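Local structure of peptidase S15/CocE/NonD (Thaumarchaeota archaeon SCGC AB-539-E09, 4PF1) at the interface of chains A and B and the interface of chains A and C. The protein is an aminopeptidase, a serine peptidase of the S15 family with an alpha/beta-hydrolase fold, which removes residues from the N-terminal ends of peptides. Sequence-based numbering; all coordinates share one arbitrary frame. Chains: chain A/B/C, Peptidase S15/CocE/NonD.

Contacts 1, 2 and 4 belong to the A-B interface, where one copy's N-terminal arm lies on the other; contact 3 joins A and C mainly through residues 462-467, with C:Tyr232 of helix 231-238 alongside. In contacts 1 and 2, their C-alpha centres about 17 Å apart, the arm of B crosses A. Contact 4 places the arm of A beside B:Glu215 and B:Ile253, two-fold mates of residues in contact 1; helix 254-261 serves contacts 2 and 4. From contact 1, C-alpha centres lie about 38 Å away for contact 4 and about 43 Å for contact 3, these two about 62 Å apart. Together they could build the four-copy assembly.

Contact 1: the interface of chains A and B. Residues chain A 215-216, 222, 252-253; chain B 19-20, 23.
The phenyl ring of B:Phe23 has the methyl of A:Ala216 on one face, 3.9 Å from CB to CD2 and displaced toward the rim, and CD1 of A:Ile222 at its edge in the ring plane. This S15-family peptidase extends its N-terminal arm here, from B against the end of helix 204-215, A:Ile222 and the loop before helix 254-261 of A. At the far rim CD1 of A:Ile253 meets CE1 of B:Phe23 at 3.6 Å, the two side chains crossing at a slant. With CG anti to the backbone N (chi1 -167°), the B:Phe23 ring is carried in among the three aliphatic groups. An alanine here has no ring, and would probably leave a gap beside A:Ala216, A:Ile222 and A:Ile253. Nearer the start of the arm, CD of B:Pro20 sits 3.4 Å from the carbonyl O of A:Glu215, while its CG packs 3.8 Å from the hydroxyl OG of A:Ser252. The side chain of B:Ile19 runs along A:Glu215, CG1 3.8 Å from CA. One water ties the backbones together, 2.7 Å from A:Ala216 O and 2.6 Å from B:Pro20 O.

Contact 2: the interface of chains A and B. Residues chain A 261-262, 268; chain B 13.
A:His262, the residue that takes up B:Glu13 across the interface, has its imidazole packed between two apolar groups of its own chain. CB of A:Phe268 lies 3.5 Å above the centre of one face; CB of A:Ala261 covers the opposite face from 4.2 Å, displaced toward the rim. The phenyl ring of A:Phe268 in turn receives CD2 of A:His262 on its own face, near the rim. This packing probably fixes the rotation of the imidazole and points NE2 toward chain B. There the carboxylate of B:Glu13, a poorly ordered residue, arrives from the opposite direction on a chain extended beyond CG (chi2 167°). In the modelled position NE2 donates to OE1 over 2.7 Å, and the bond is almost straight, 175° at the hydrogen. OE1 lies in the imidazole plane, at the ring edge, and is met on its syn side, with NE2 somewhat out of the carboxylate plane. The two planes stand 84° apart. OE2 turns toward the methyl of A:Ala261, 4.0 Å from its CB. A leucine in place of A:His262 would probably leave the B:Glu13 carboxylate without this donor and its end free to turn. The disorder suggests a modest grip. A:His262 lies in the loop just after helix 254-261, with A:Phe268 in helix 267-270; on the B side the site lies near the beginning of the N-terminal arm.

Contact 3: the interface of chains A and C. Residues chain A 462-463, 466-467; chain C 232, 435, 437, 441, 467.
A bend at chi3 (72°) in C:Arg467 turns its guanidinium toward A:Ser466, whose OG stands between the backbone N and the carbonyl carbon (chi1 64°), on the side facing that group. These residues lie in the loop after helix 462-465 of the S15-family C-terminal non-catalytic region, at a two-fold symmetric interface. The guanidinium grips A:Ser466 end-on with both terminal nitrogens: NH2 donates to the carbonyl O over 2.8 Å and NH1 to OG over 2.9 Å. Both partners are tilted from the guanidinium plane, and NH2 comes from above the carbonyl plane. A water at the guanidinium edge, in its plane, links NH1 of C:Arg467, 3.0 Å away, to the carbonyl O of A:His463. Against one guanidinium face rests CD of C:Pro437. The methylene CB of A:Ser466 lies 3.5 Å from OH of C:Tyr232, whose hydroxyl donates to the carbonyl O of C:Pro435 at 2.6 Å, on a lone pair in the carbonyl plane. Next to it the guanidinium of C:Arg441 is layered between two partners: CD1 of C:Tyr232 over the centre of one face and CD of A:Arg462 over the rim of the other, 3.6 Å above the plane. The A:Arg462 and C:Arg441 side chains cross near a right angle, their guanidinium planes 65° apart, and meet through the aliphatic part of A:Arg462. A:Arg467 and C:Arg467, by contrast, pass at a slant, CZ of A:Arg467 4.1 Å from CA of C:Arg467.

Contact 4: the interface of chains A and B. Residues chain A 18; chain B 116-118, 215, 253-255, 258.
An arm-exchange contact joins A to B in this two-fold symmetric interface: A:Asp18, in the N-terminal arm of A, is surrounded by polar groups of B and could help hold the subunits together. Its backbone is held at both ends. The N of A:Asp18 donates to the carbonyl O of B:Tyr116 at 2.7 Å, almost in line with the carbonyl bond, while the N of B:Gly254, starting helix 254-261, donates to O of A:Asp18 over 3.0 Å on an in-plane lone pair. With CG beside the backbone N (chi1 -74°), the carboxylate turns toward B:Lys258 and B:Met118. NZ of B:Lys258 makes a salt bridge with it, donating at 2.8 Å to the syn lone pair of OD1. The backbone N of B:Met118 reaches OD2 at 3.0 Å from above the carboxylate plane. OD2 also stands 3.0 Å from OE2 of B:Glu215, probably unfavourable unless the two carboxylates share a proton, which the structure alone does not show; B:Lys258 may ease the charge on A:Asp18. B:Glu215 is itself positioned by the N of B:Phe255, which donates to the syn lone pair of OE1 at 2.8 Å. The site probably helps hold the arm of A against helix 254-261 and residues 116-118 of B.

Contact 1: the interface of chains A and B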
ATOM      1  N   GLU A 215      14.690  24.332 -22.321  1.00 15.22           N
ATOM      2  CA  GLU A 215      15.487  25.192 -23.211  1.00 15.54           C
ATOM      3  C   GLU A 215      16.781  24.579 -23.778  1.00 20.77           C
ATOM      4  O   GLU A 215      17.419  25.235 -24.610  1.00 21.19           O
ATOM      5  CB  GLU A 215      15.816  26.518 -22.531  1.00 16.67           C
ATOM      6  CG  GLU A 215      14.580  27.299 -22.132  1.00 21.24           C
ATOM      7  CD  GLU A 215      14.829  28.751 -21.804  1.00 28.97           C
ATOM      8  OE1 GLU A 215      15.983  29.102 -21.469  1.00 18.22           O
ATOM      9  OE2 GLU A 215      13.876  29.550 -21.929  1.00 23.12           O
ATOM     10  N   ALA A 216      17.172  23.351 -23.376  1.00 17.20           N
ATOM     11  CA  ALA A 216      18.363  22.737 -23.987  1.00 17.55           C
ATOM     12  C   ALA A 216      18.075  22.430 -25.465  1.00 20.88           C
ATOM     13  O   ALA A 216      18.893  22.741 -26.330  1.00 20.26           O
ATOM     14  CB  ALA A 216      18.762  21.468 -23.243  1.00 18.26           C
ATOM     15  N   ILE A 222      17.022  16.659 -24.656  1.00 19.81           N
ATOM     16  CA  ILE A 222      18.136  16.644 -23.702  1.00 19.91           C
ATOM     17  C   ILE A 222      17.569  16.999 -22.332  1.00 23.24           C
ATOM     18  O   ILE A 222      17.027  18.097 -22.157  1.00 23.21           O
ATOM     19  CB  ILE A 222      19.295  17.588 -24.142  1.00 23.42           C
ATOM     20  CG1 ILE A 222      19.926  17.100 -25.475  1.00 24.02           C
ATOM     21  CG2 ILE A 222      20.354  17.711 -23.026  1.00 24.50           C
ATOM     22  CD1 ILE A 222      20.966  18.049 -26.118  1.00 30.79           C
ATOM     23  N   SER A 252      24.903  28.600 -22.040  1.00 21.05           N
ATOM     24  CA  SER A 252      24.251  28.951 -23.311  1.00 21.34           C
ATOM     25  C   SER A 252      22.700  28.943 -23.229  1.00 24.80           C
ATOM     26  O   SER A 252      22.040  29.358 -24.189  1.00 24.93           O
ATOM     27  CB  SER A 252      24.714  28.008 -24.420  1.00 25.54           C
ATOM     28  OG  SER A 252      24.354  26.665 -24.137  1.00 35.13           O
ATOM     29  N   ILE A 253      22.126  28.472 -22.102  1.00 20.08           N
ATOM     30  CA  ILE A 253      20.665  28.444 -21.915  1.00 19.00           C
ATOM     31  C   ILE A 253      20.201  29.864 -21.520  1.00 22.08           C
ATOM     32  O   ILE A 253      20.644  30.403 -20.505  1.00 21.51           O
ATOM     33  CB  ILE A 253      20.239  27.334 -20.905  1.00 21.20           C
ATOM     34  CG1 ILE A 253      20.381  25.933 -21.557  1.00 21.19           C
ATOM     35  CG2 ILE A 253      18.803  27.556 -20.390  1.00 21.55           C
ATOM     36  CD1 ILE A 253      20.663  24.813 -20.607  1.00 26.00           C
TER
ATOM     37  N   ILE B  19      16.896  28.983 -26.618  1.00 19.69           N
ATOM     38  CA  ILE B  19      17.395  27.663 -26.986  1.00 19.24           C
ATOM     39  C   ILE B  19      18.621  27.818 -27.901  1.00 25.98           C
ATOM     40  O   ILE B  19      18.509  28.424 -28.970  1.00 26.55           O
ATOM     41  CB  ILE B  19      16.283  26.779 -27.627  1.00 21.37           C
ATOM     42  CG1 ILE B  19      15.042  26.679 -26.697  1.00 21.04           C
ATOM     43  CG2 ILE B  19      16.834  25.382 -27.991  1.00 21.14           C
ATOM     44  CD1 ILE B  19      13.804  25.982 -27.298  1.00 26.30           C
ATOM     45  N   PRO B  20      19.807  27.291 -27.494  1.00 23.80           N
ATOM     46  CA  PRO B  20      20.993  27.409 -28.361  1.00 24.82           C
ATOM     47  C   PRO B  20      20.862  26.542 -29.613  1.00 29.93           C
ATOM     48  O   PRO B  20      20.139  25.546 -29.592  1.00 28.72           O
ATOM     49  CB  PRO B  20      22.138  26.937 -27.460  1.00 26.27           C
ATOM     50  CG  PRO B  20      21.499  26.021 -26.486  1.00 29.61           C
ATOM     51  CD  PRO B  20      20.113  26.549 -26.251  1.00 24.85           C
ATOM     52  N   PHE B  23      23.062  22.119 -28.502  1.00 24.68           N
ATOM     53  CA  PHE B  23      23.399  21.882 -27.105  1.00 23.49           C
ATOM     54  C   PHE B  23      24.147  20.564 -26.951  1.00 26.65           C
ATOM     55  O   PHE B  23      23.777  19.558 -27.557  1.00 25.95           O
ATOM     56  CB  PHE B  23      22.151  21.905 -26.199  1.00 24.38           C
ATOM     57  CG  PHE B  23      22.486  21.970 -24.721  1.00 25.15           C
ATOM     58  CD1 PHE B  23      22.795  23.182 -24.113  1.00 28.31           C
ATOM     59  CD2 PHE B  23      22.522  20.814 -23.948  1.00 26.09           C
ATOM     60  CE1 PHE B  23      23.138  23.235 -22.760  1.00 28.86           C
ATOM     61  CE2 PHE B  23      22.860  20.870 -22.591  1.00 28.69           C
ATOM     62  CZ  PHE B  23      23.161  22.081 -22.005  1.00 27.23           C
TER
HETATM   63  O   HOH W   1      19.632  23.095 -28.855  1.00 23.41           O

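Contact 2: the interface of chains A and B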
ATOM      1  N   ALA A 261      21.779  37.336 -14.519  1.00 18.29           N
ATOM      2  CA  ALA A 261      21.967  38.771 -14.780  1.00 18.68           C
ATOM      3  C   ALA A 261      20.959  39.638 -14.009  1.00 22.13           C
ATOM      4  O   ALA A 261      21.223  40.819 -13.789  1.00 21.94           O
ATOM      5  CB  ALA A 261      21.858  39.058 -16.271  1.00 19.80           C
ATOM      6  N   HIS A 262      19.808  39.060 -13.600  1.00 18.34           N
ATOM      7  CA  HIS A 262      18.783  39.822 -12.881  1.00 17.76           C
ATOM      8  C   HIS A 262      18.390  39.159 -11.532  1.00 20.96           C
ATOM      9  O   HIS A 262      17.244  38.718 -11.388  1.00 19.88           O
ATOM     10  CB  HIS A 262      17.538  40.028 -13.772  1.00 18.57           C
ATOM     11  CG  HIS A 262      17.833  40.663 -15.096  1.00 22.55           C
ATOM     12  ND1 HIS A 262      18.211  41.990 -15.192  1.00 25.05           N
ATOM     13  CD2 HIS A 262      17.797  40.129 -16.339  1.00 24.29           C
ATOM     14  CE1 HIS A 262      18.393  42.220 -16.483  1.00 24.85           C
ATOM     15  NE2 HIS A 262      18.157  41.130 -17.211  1.00 24.69           N
ATOM     16  N   PHE A 268      13.750  44.388 -15.654  1.00 19.91           N
ATOM     17  CA  PHE A 268      13.451  43.120 -16.332  1.00 18.89           C
ATOM     18  C   PHE A 268      12.234  42.411 -15.715  1.00 23.08           C
ATOM     19  O   PHE A 268      11.395  41.886 -16.451  1.00 22.30           O
ATOM     20  CB  PHE A 268      14.681  42.185 -16.307  1.00 20.03           C
ATOM     21  CG  PHE A 268      14.444  40.795 -16.859  1.00 20.47           C
ATOM     22  CD1 PHE A 268      14.449  40.562 -18.230  1.00 23.31           C
ATOM     23  CD2 PHE A 268      14.241  39.715 -16.007  1.00 21.35           C
ATOM     24  CE1 PHE A 268      14.225  39.279 -18.739  1.00 23.43           C
ATOM     25  CE2 PHE A 268      14.018  38.431 -16.517  1.00 23.43           C
ATOM     26  CZ  PHE A 268      14.019  38.221 -17.879  1.00 21.53           C
TER
ATOM     27  N   GLU B  13      18.725  39.654 -24.751  1.00 38.41           N
ATOM     28  CA  GLU B  13      17.601  39.256 -23.891  1.00 37.34           C
ATOM     29  C   GLU B  13      16.227  39.637 -24.475  1.00 40.69           C
ATOM     30  O   GLU B  13      15.215  39.044 -24.091  1.00 39.47           O
ATOM     31  CB  GLU B  13      17.752  39.886 -22.497  1.00 38.90           C
ATOM     32  CG  GLU B  13      18.797  39.212 -21.619  1.00 49.83           C
ATOM     33  CD  GLU B  13      19.188  39.979 -20.368  1.00 71.14           C
ATOM     34  OE1 GLU B  13      18.361  40.776 -19.868  1.00 62.29           O
ATOM     35  OE2 GLU B  13      20.321  39.771 -19.879  1.00 65.92           O
TER

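Contact 3: the interface of chains A and C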
ATOM      1  N   ARG A 462       6.611  19.374  12.582  1.00  9.59           N
ATOM      2  CA  ARG A 462       7.182  18.893  13.845  1.00  9.80           C
ATOM      3  C   ARG A 462       8.702  18.643  13.726  1.00 14.44           C
ATOM      4  O   ARG A 462       9.414  18.792  14.722  1.00 13.23           O
ATOM      5  CB  ARG A 462       6.471  17.616  14.323  1.00  8.63           C
ATOM      6  CG  ARG A 462       5.263  17.890  15.222  1.00 12.16           C
ATOM      7  CD  ARG A 462       4.601  16.618  15.727  1.00 12.98           C
ATOM      8  NE  ARG A 462       3.962  15.866  14.646  1.00 14.48           N
ATOM      9  CZ  ARG A 462       2.974  14.991  14.817  1.00 23.91           C
ATOM     10  NH1 ARG A 462       2.494  14.751  16.030  1.00  9.42           N
ATOM     11  NH2 ARG A 462       2.452  14.361  13.773  1.00  9.92           N
ATOM     12  N   HIS A 463       9.197  18.293  12.501  1.00 11.53           N
ATOM     13  CA  HIS A 463      10.617  18.005  12.250  1.00 11.90           C
ATOM     14  C   HIS A 463      11.507  19.253  12.428  1.00 16.50           C
ATOM     15  O   HIS A 463      12.658  19.122  12.842  1.00 16.96           O
ATOM     16  CB  HIS A 463      10.831  17.349  10.866  1.00 12.57           C
ATOM     17  CG  HIS A 463      10.713  18.269   9.685  1.00 15.65           C
ATOM     18  ND1 HIS A 463      11.840  18.765   9.042  1.00 17.27           N
ATOM     19  CD2 HIS A 463       9.612  18.680   9.013  1.00 16.91           C
ATOM     20  CE1 HIS A 463      11.386  19.482   8.025  1.00 16.36           C
ATOM     21  NE2 HIS A 463      10.054  19.470   7.970  1.00 16.50           N
ATOM     22  N   SER A 466      11.494  20.872  16.776  1.00 10.99           N
ATOM     23  CA  SER A 466      12.458  20.444  17.798  1.00 10.97           C
ATOM     24  C   SER A 466      13.877  20.954  17.519  1.00 14.57           C
ATOM     25  O   SER A 466      14.752  20.796  18.370  1.00 14.04           O
ATOM     26  CB  SER A 466      12.473  18.923  17.914  1.00 13.90           C
ATOM     27  OG  SER A 466      12.928  18.324  16.712  1.00 19.32           O
ATOM     28  N   ARG A 467      14.105  21.558  16.333  1.00 11.10           N
ATOM     29  CA  ARG A 467      15.428  22.054  15.921  1.00 11.40           C
ATOM     30  C   ARG A 467      15.829  23.317  16.679  1.00 16.73           C
ATOM     31  O   ARG A 467      15.003  24.211  16.874  1.00 17.01           O
ATOM     32  CB  ARG A 467      15.460  22.327  14.414  1.00  9.93           C
ATOM     33  CG  ARG A 467      15.531  21.075  13.551  1.00 11.29           C
ATOM     34  CD  ARG A 467      15.624  21.428  12.074  1.00 13.66           C
ATOM     35  NE  ARG A 467      16.902  22.064  11.738  1.00 13.46           N
ATOM     36  CZ  ARG A 467      17.894  21.460  11.090  1.00 26.60           C
ATOM     37  NH1 ARG A 467      17.756  20.206  10.673  1.00 13.50           N
ATOM     38  NH2 ARG A 467      19.019  22.111  10.830  1.00 15.65           N
TER
ATOM     39  N   TYR C 232       6.567  11.997  22.177  1.00 11.57           N
ATOM     40  CA  TYR C 232       7.625  13.003  22.353  1.00 11.76           C
ATOM     41  C   TYR C 232       7.054  14.193  23.117  1.00 17.02           C
ATOM     42  O   TYR C 232       7.645  14.623  24.104  1.00 16.13           O
ATOM     43  CB  TYR C 232       8.212  13.436  20.986  1.00 12.01           C
ATOM     44  CG  TYR C 232       9.270  14.523  21.062  1.00 12.95           C
ATOM     45  CD1 TYR C 232       8.915  15.863  21.201  1.00 14.62           C
ATOM     46  CD2 TYR C 232      10.620  14.222  20.897  1.00 13.23           C
ATOM     47  CE1 TYR C 232       9.876  16.869  21.230  1.00 14.49           C
ATOM     48  CE2 TYR C 232      11.593  15.223  20.929  1.00 13.94           C
ATOM     49  CZ  TYR C 232      11.215  16.546  21.096  1.00 19.47           C
ATOM     50  OH  TYR C 232      12.153  17.545  21.125  1.00 17.89           O
ATOM     51  N   PRO C 435      14.882  18.452  23.078  1.00 15.80           N
ATOM     52  CA  PRO C 435      15.699  17.229  22.967  1.00 15.40           C
ATOM     53  C   PRO C 435      15.630  16.618  21.572  1.00 18.17           C
ATOM     54  O   PRO C 435      14.600  16.719  20.911  1.00 17.95           O
ATOM     55  CB  PRO C 435      15.103  16.303  24.030  1.00 17.13           C
ATOM     56  CG  PRO C 435      13.696  16.762  24.190  1.00 21.32           C
ATOM     57  CD  PRO C 435      13.708  18.243  23.958  1.00 17.09           C
ATOM     58  N   PRO C 437      14.855  14.127  18.842  1.00 12.70           N
ATOM     59  CA  PRO C 437      13.981  12.942  18.775  1.00 12.44           C
ATOM     60  C   PRO C 437      14.757  11.718  18.268  1.00 16.12           C
ATOM     61  O   PRO C 437      15.528  11.838  17.308  1.00 15.22           O
ATOM     62  CB  PRO C 437      12.864  13.373  17.821  1.00 14.00           C
ATOM     63  CG  PRO C 437      13.468  14.427  16.976  1.00 19.03           C
ATOM     64  CD  PRO C 437      14.501  15.128  17.813  1.00 14.65           C
ATOM     65  N   ARG C 441       9.236  12.236  14.109  1.00 13.45           N
ATOM     66  CA  ARG C 441       7.950  12.368  14.787  1.00 13.70           C
ATOM     67  C   ARG C 441       6.756  12.221  13.815  1.00 18.40           C
ATOM     68  O   ARG C 441       6.918  12.468  12.619  1.00 18.26           O
ATOM     69  CB  ARG C 441       7.890  13.686  15.562  1.00 13.40           C
ATOM     70  CG  ARG C 441       8.582  13.566  16.918  1.00 16.65           C
ATOM     71  CD  ARG C 441       8.841  14.909  17.540  1.00 20.75           C
ATOM     72  NE  ARG C 441       7.631  15.473  18.137  1.00 19.43           N
ATOM     73  CZ  ARG C 441       7.423  16.774  18.298  1.00 28.65           C
ATOM     74  NH1 ARG C 441       8.333  17.653  17.892  1.00 16.78           N
ATOM     75  NH2 ARG C 441       6.311  17.207  18.874  1.00  8.57           N
ATOM     76  N   ARG C 467      21.023  18.707  11.846  1.00 11.48           N
ATOM     77  CA  ARG C 467      20.784  19.438  13.096  1.00 11.45           C
ATOM     78  C   ARG C 467      22.068  20.060  13.656  1.00 15.74           C
ATOM     79  O   ARG C 467      23.139  19.448  13.574  1.00 15.69           O
ATOM     80  CB  ARG C 467      20.150  18.525  14.146  1.00 11.04           C
ATOM     81  CG  ARG C 467      18.685  18.204  13.887  1.00 15.91           C
ATOM     82  CD  ARG C 467      18.140  17.217  14.906  1.00 17.77           C
ATOM     83  NE  ARG C 467      17.963  17.822  16.226  1.00 16.70           N
ATOM     84  CZ  ARG C 467      16.803  18.288  16.687  1.00 29.62           C
ATOM     85  NH1 ARG C 467      15.707  18.217  15.941  1.00 17.55           N
ATOM     86  NH2 ARG C 467      16.731  18.820  17.899  1.00 14.49           N
TER
HETATM   87  O   HOH W   2      14.652  17.365  13.314  1.00 21.81           O

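Contact 4: the interface of chains A and B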
ATOM      1  N   ASP A  18       8.927  -4.872 -43.319  1.00 24.89           N
ATOM      2  CA  ASP A  18       7.640  -5.060 -42.661  1.00 24.10           C
ATOM      3  C   ASP A  18       6.989  -3.718 -42.323  1.00 27.89           C
ATOM      4  O   ASP A  18       5.765  -3.643 -42.208  1.00 26.51           O
ATOM      5  CB  ASP A  18       7.812  -5.901 -41.390  1.00 25.34           C
ATOM      6  CG  ASP A  18       8.062  -7.387 -41.618  1.00 32.33           C
ATOM      7  OD1 ASP A  18       7.818  -7.865 -42.748  1.00 32.93           O
ATOM      8  OD2 ASP A  18       8.450  -8.076 -40.655  1.00 37.26           O
TER
ATOM      9  N   TYR B 116      13.144  -3.233 -42.014  1.00 25.02           N
ATOM     10  CA  TYR B 116      13.011  -4.081 -40.836  1.00 23.54           C
ATOM     11  C   TYR B 116      12.203  -5.338 -41.134  1.00 27.65           C
ATOM     12  O   TYR B 116      11.105  -5.264 -41.689  1.00 27.19           O
ATOM     13  CB  TYR B 116      12.395  -3.309 -39.652  1.00 23.13           C
ATOM     14  CG  TYR B 116      12.212  -4.158 -38.409  1.00 23.00           C
ATOM     15  CD1 TYR B 116      13.310  -4.613 -37.683  1.00 24.30           C
ATOM     16  CD2 TYR B 116      10.943  -4.534 -37.978  1.00 22.89           C
ATOM     17  CE1 TYR B 116      13.150  -5.428 -36.564  1.00 24.03           C
ATOM     18  CE2 TYR B 116      10.772  -5.341 -36.854  1.00 22.91           C
ATOM     19  CZ  TYR B 116      11.877  -5.784 -36.148  1.00 27.86           C
ATOM     20  OH  TYR B 116      11.716  -6.580 -35.043  1.00 24.66           O
ATOM     21  N   MET B 117      12.758  -6.491 -40.749  1.00 24.15           N
ATOM     22  CA  MET B 117      12.122  -7.796 -40.874  1.00 24.20           C
ATOM     23  C   MET B 117      12.103  -8.441 -39.498  1.00 27.56           C
ATOM     24  O   MET B 117      13.170  -8.665 -38.914  1.00 26.85           O
ATOM     25  CB  MET B 117      12.863  -8.684 -41.900  1.00 27.32           C
ATOM     26  CG  MET B 117      12.517  -8.365 -43.348  1.00 31.57           C
ATOM     27  SD  MET B 117      13.645  -9.141 -44.543  1.00 36.76           S
ATOM     28  CE  MET B 117      12.973 -10.790 -44.602  1.00 33.51           C
ATOM     29  N   MET B 118      10.893  -8.669 -38.943  1.00 23.85           N
ATOM     30  CA  MET B 118      10.699  -9.270 -37.616  1.00 23.01           C
ATOM     31  C   MET B 118      11.482 -10.576 -37.521  1.00 26.05           C
ATOM     32  O   MET B 118      11.227 -11.501 -38.296  1.00 25.76           O
ATOM     33  CB  MET B 118       9.199  -9.508 -37.345  1.00 25.07           C
ATOM     34  CG  MET B 118       8.903 -10.139 -35.987  1.00 28.20           C
ATOM     35  SD  MET B 118       8.869  -8.960 -34.620  1.00 31.79           S
ATOM     36  CE  MET B 118       7.407  -7.989 -35.044  1.00 28.16           C
ATOM     37  N   GLU B 215       6.167  -2.151 -35.698  1.00 16.12           N
ATOM     38  CA  GLU B 215       6.242  -2.123 -37.171  1.00 16.54           C
ATOM     39  C   GLU B 215       5.427  -1.011 -37.881  1.00 20.45           C
ATOM     40  O   GLU B 215       5.540  -0.891 -39.105  1.00 19.35           O
ATOM     41  CB  GLU B 215       5.862  -3.487 -37.759  1.00 18.06           C
ATOM     42  CG  GLU B 215       6.792  -4.607 -37.324  1.00 26.42           C
ATOM     43  CD  GLU B 215       6.757  -5.851 -38.183  1.00 40.16           C
ATOM     44  OE1 GLU B 215       5.746  -6.065 -38.891  1.00 32.42           O
ATOM     45  OE2 GLU B 215       7.764  -6.595 -38.180  1.00 31.97           O
ATOM     46  N   ILE B 253       0.880  -4.060 -42.237  1.00 24.91           N
ATOM     47  CA  ILE B 253       1.938  -4.456 -41.295  1.00 23.99           C
ATOM     48  C   ILE B 253       2.477  -5.828 -41.718  1.00 27.18           C
ATOM     49  O   ILE B 253       1.728  -6.808 -41.743  1.00 26.89           O
ATOM     50  CB  ILE B 253       1.444  -4.427 -39.812  1.00 26.44           C
ATOM     51  CG1 ILE B 253       0.914  -3.019 -39.394  1.00 26.86           C
ATOM     52  CG2 ILE B 253       2.510  -4.957 -38.832  1.00 26.64           C
ATOM     53  CD1 ILE B 253       1.919  -1.811 -39.522  1.00 34.55           C
ATOM     54  N   GLY B 254       3.762  -5.859 -42.070  1.00 23.27           N
ATOM     55  CA  GLY B 254       4.463  -7.037 -42.571  1.00 23.17           C
ATOM     56  C   GLY B 254       4.371  -8.294 -41.731  1.00 25.92           C
ATOM     57  O   GLY B 254       4.138  -9.374 -42.281  1.00 25.62           O
ATOM     58  N   PHE B 255       4.572  -8.182 -40.393  1.00 21.47           N
ATOM     59  CA  PHE B 255       4.517  -9.363 -39.523  1.00 20.68           C
ATOM     60  C   PHE B 255       3.093  -9.903 -39.394  1.00 23.89           C
ATOM     61  O   PHE B 255       2.927 -11.117 -39.293  1.00 23.53           O
ATOM     62  CB  PHE B 255       5.135  -9.114 -38.133  1.00 21.51           C
ATOM     63  CG  PHE B 255       5.407 -10.388 -37.359  1.00 22.76           C
ATOM     64  CD1 PHE B 255       6.140 -11.426 -37.927  1.00 26.06           C
ATOM     65  CD2 PHE B 255       4.931 -10.550 -36.065  1.00 24.23           C
ATOM     66  CE1 PHE B 255       6.380 -12.605 -37.217  1.00 26.56           C
ATOM     67  CE2 PHE B 255       5.177 -11.730 -35.354  1.00 26.60           C
ATOM     68  CZ  PHE B 255       5.893 -12.752 -35.940  1.00 24.74           C
ATOM     69  N   LYS B 258       2.486 -12.016 -42.447  1.00 23.13           N
ATOM     70  CA  LYS B 258       3.176 -13.294 -42.262  1.00 23.01           C
ATOM     71  C   LYS B 258       2.399 -14.212 -41.304  1.00 27.52           C
ATOM     72  O   LYS B 258       2.257 -15.401 -41.593  1.00 27.69           O
ATOM     73  CB  LYS B 258       4.611 -13.064 -41.759  1.00 24.25           C
ATOM     74  CG  LYS B 258       5.531 -12.475 -42.828  1.00 24.54           C
ATOM     75  CD  LYS B 258       6.770 -11.826 -42.232  1.00 25.72           C
ATOM     76  CE  LYS B 258       7.641 -11.219 -43.307  1.00 29.18           C
ATOM     77  NZ  LYS B 258       8.806 -10.493 -42.739  1.00 32.64           N
TER